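Local structure of peptidoglycan D,D-transpeptidase MrdA (Pseudomonas aeruginosa, 7KIS) at residues A[173-178]-A[287-292]. The protein probably cross-links peptidoglycan strands during cell-wall synthesis as a membrane-anchored, penicillin-binding D,D-transpeptidase. Numbering follows the deposited sequence.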
loop_
_atom_site.group_PDB
_atom_site.type_symbol
_atom_site.label_atom_id
_atom_site.label_comp_id
_atom_site.label_asym_id
_atom_site.label_seq_id
_atom_site.Cartn_x
_atom_site.Cartn_y
_atom_site.Cartn_z
ATOM N N PHE A 173 -1.434 -7.470 14.469
ATOM C CA PHE A 173 -0.136 -7.267 13.836
ATOM C C PHE A 173 0.393 -8.504 13.119
ATOM O O PHE A 173 1.598 -8.576 12.848
ATOM C CB PHE A 173 0.895 -6.823 14.867
ATOM C CG PHE A 173 0.976 -5.345 15.029
ATOM C CD1 PHE A 173 0.292 -4.705 16.048
ATOM C CD2 PHE A 173 1.723 -4.587 14.148
ATOM C CE1 PHE A 173 0.364 -3.337 16.192
ATOM C CE2 PHE A 173 1.800 -3.221 14.285
ATOM C CZ PHE A 173 1.120 -2.593 15.309
ATOM N N ALA A 174 -0.465 -9.478 12.808
ATOM C CA ALA A 174 0.029 -10.737 12.259
ATOM C C ALA A 174 0.730 -10.522 10.924
ATOM O O ALA A 174 1.740 -11.174 10.632
ATOM C CB ALA A 174 -1.123 -11.730 12.109
ATOM N N HIS A 175 0.213 -9.610 10.104
ATOM C CA HIS A 175 0.792 -9.353 8.794
ATOM C C HIS A 175 1.794 -8.205 8.796
ATOM O O HIS A 175 2.646 -8.146 7.903
ATOM C CB HIS A 175 -0.318 -9.075 7.777
ATOM C CG HIS A 175 -1.256 -10.225 7.587
ATOM N ND1 HIS A 175 -0.941 -11.323 6.816
ATOM C CD2 HIS A 175 -2.496 -10.456 8.082
ATOM C CE1 HIS A 175 -1.948 -12.177 6.837
ATOM N NE2 HIS A 175 -2.904 -11.675 7.598
ATOM N N SER A 176 1.715 -7.295 9.767
ATOM C CA SER A 176 2.710 -6.235 9.877
ATOM C C SER A 176 4.010 -6.762 10.480
ATOM O O SER A 176 5.067 -6.723 9.839
ATOM C CB SER A 176 2.154 -5.080 10.715
ATOM O OG SER A 176 0.765 -4.906 10.488
ATOM N N VAL A 177 3.947 -7.261 11.716
ATOM C CA VAL A 177 5.153 -7.709 12.408
ATOM C C VAL A 177 5.525 -9.126 11.993
ATOM O O VAL A 177 6.709 -9.455 11.860
ATOM C CB VAL A 177 4.961 -7.600 13.932
ATOM C CG1 VAL A 177 6.157 -8.191 14.669
ATOM C CG2 VAL A 177 4.760 -6.156 14.332
ATOM N N GLY A 178 4.529 -9.981 11.778
ATOM C CA GLY A 178 4.779 -11.384 11.524
ATOM C C GLY A 178 4.880 -12.145 12.827
ATOM O O GLY A 178 4.264 -11.754 13.823
ATOM N N PRO A 287 -8.789 -11.197 6.705
ATOM C CA PRO A 287 -8.895 -11.409 8.156
ATOM C C PRO A 287 -7.543 -11.556 8.853
ATOM O O PRO A 287 -6.505 -11.441 8.196
ATOM C CB PRO A 287 -9.700 -12.707 8.257
ATOM C CG PRO A 287 -9.380 -13.435 7.010
ATOM C CD PRO A 287 -9.231 -12.382 5.950
ATOM N N SER A 288 -7.555 -11.797 10.162
ATOM C CA SER A 288 -6.331 -11.892 10.942
ATOM C C SER A 288 -6.153 -13.300 11.503
ATOM O O SER A 288 -6.938 -14.217 11.235
ATOM C CB SER A 288 -6.352 -10.873 12.085
ATOM O OG SER A 288 -6.516 -9.546 11.611
ATOM N N TYR A 289 -5.080 -13.459 12.274
ATOM C CA TYR A 289 -4.797 -14.680 13.011
ATOM C C TYR A 289 -3.931 -14.310 14.207
ATOM O O TYR A 289 -3.276 -13.265 14.221
ATOM C CB TYR A 289 -4.133 -15.753 12.133
ATOM C CG TYR A 289 -2.814 -15.369 11.499
ATOM C CD1 TYR A 289 -1.621 -15.504 12.195
ATOM C CD2 TYR A 289 -2.760 -14.899 10.192
ATOM C CE1 TYR A 289 -0.411 -15.168 11.616
ATOM C CE2 TYR A 289 -1.552 -14.560 9.603
ATOM C CZ TYR A 289 -0.383 -14.697 10.320
ATOM O OH TYR A 289 0.818 -14.362 9.739
ATOM N N ASP A 290 -3.932 -15.175 15.213
ATOM C CA ASP A 290 -3.085 -14.960 16.382
ATOM C C ASP A 290 -1.663 -15.415 16.083
ATOM O O ASP A 290 -1.447 -16.608 15.838
ATOM C CB ASP A 290 -3.634 -15.708 17.591
ATOM C CG ASP A 290 -3.070 -15.192 18.907
ATOM O OD1 ASP A 290 -2.073 -14.438 18.884
ATOM O OD2 ASP A 290 -3.627 -15.541 19.969
ATOM N N PRO A 291 -0.671 -14.517 16.090
ATOM C CA PRO A 291 0.715 -14.956 15.862
ATOM C C PRO A 291 1.307 -15.719 17.033
ATOM O O PRO A 291 2.392 -16.294 16.886
ATOM C CB PRO A 291 1.474 -13.642 15.624
ATOM C CG PRO A 291 0.418 -12.572 15.486
ATOM C CD PRO A 291 -0.762 -13.060 16.256
ATOM N N ASN A 292 0.631 -15.749 18.183
ATOM C CA ASN A 292 1.121 -16.461 19.356
ATOM C C ASN A 292 0.872 -17.961 19.293
ATOM O O ASN A 292 1.118 -18.649 20.289
ATOM C CB ASN A 292 0.475 -15.903 20.624
ATOM C CG ASN A 292 0.922 -14.492 20.936
ATOM O OD1 ASN A 292 2.083 -14.262 21.278
ATOM N ND2 ASN A 292 0.007 -13.540 20.823
HETATM O O HOH W 1 1.522 -12.968 6.998
#
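Y289 holds CG between its backbone N and carbonyl carbon (chi1 59°), and H175 turns CG beside its own backbone N, anti to the carbonyl carbon (chi1 -62°); the two rings meet as a T-shaped, edge-to-face pair. The edge of Y289 points to the imidazole face, with centroids 5.2 Å apart and planes at 79°. Here a turn of the dimerisation domain, between strands 163-166 and 179-182, packs on the loop that leaves strand 280-286, an outermost strand of the antiparallel transpeptidase sheet. The contact is buried and lies away from the inhibitor pocket, joining the two domains mainly through apolar and aromatic surfaces. A174 fills the middle: its CB sits over the centre of the Y289 ring as a CH-pi contact, 3.5 Å from the centroid. The same methyl lies 3.4 Å from the Y289 carbonyl O. P291 continues this apolar patch through its ring atom CG, which reaches A174 CA at 3.7 Å and packs on A174 CB. Between F173 and G178 the chain curls tightly, with V177 N donating to F173 O. G178 ends the curl, and its backbone O makes a separate van der Waals contact with P291 CB. H175 NE2 has a weak hydrogen bond to P313 O, and at the end of 287-292 N292 OD1 accepts a hydrogen bond from Y167 N, a further link to the dimerisation-domain side. Within 287-292, D290 OD1 accepts from N292 N in an Asx turn and also from N292 ND2 through its syn lone pair. A water bridges the aromatic pair, accepting a weak hydrogen bond from H175 ND1 and lying 3.2 Å from Y289 OH.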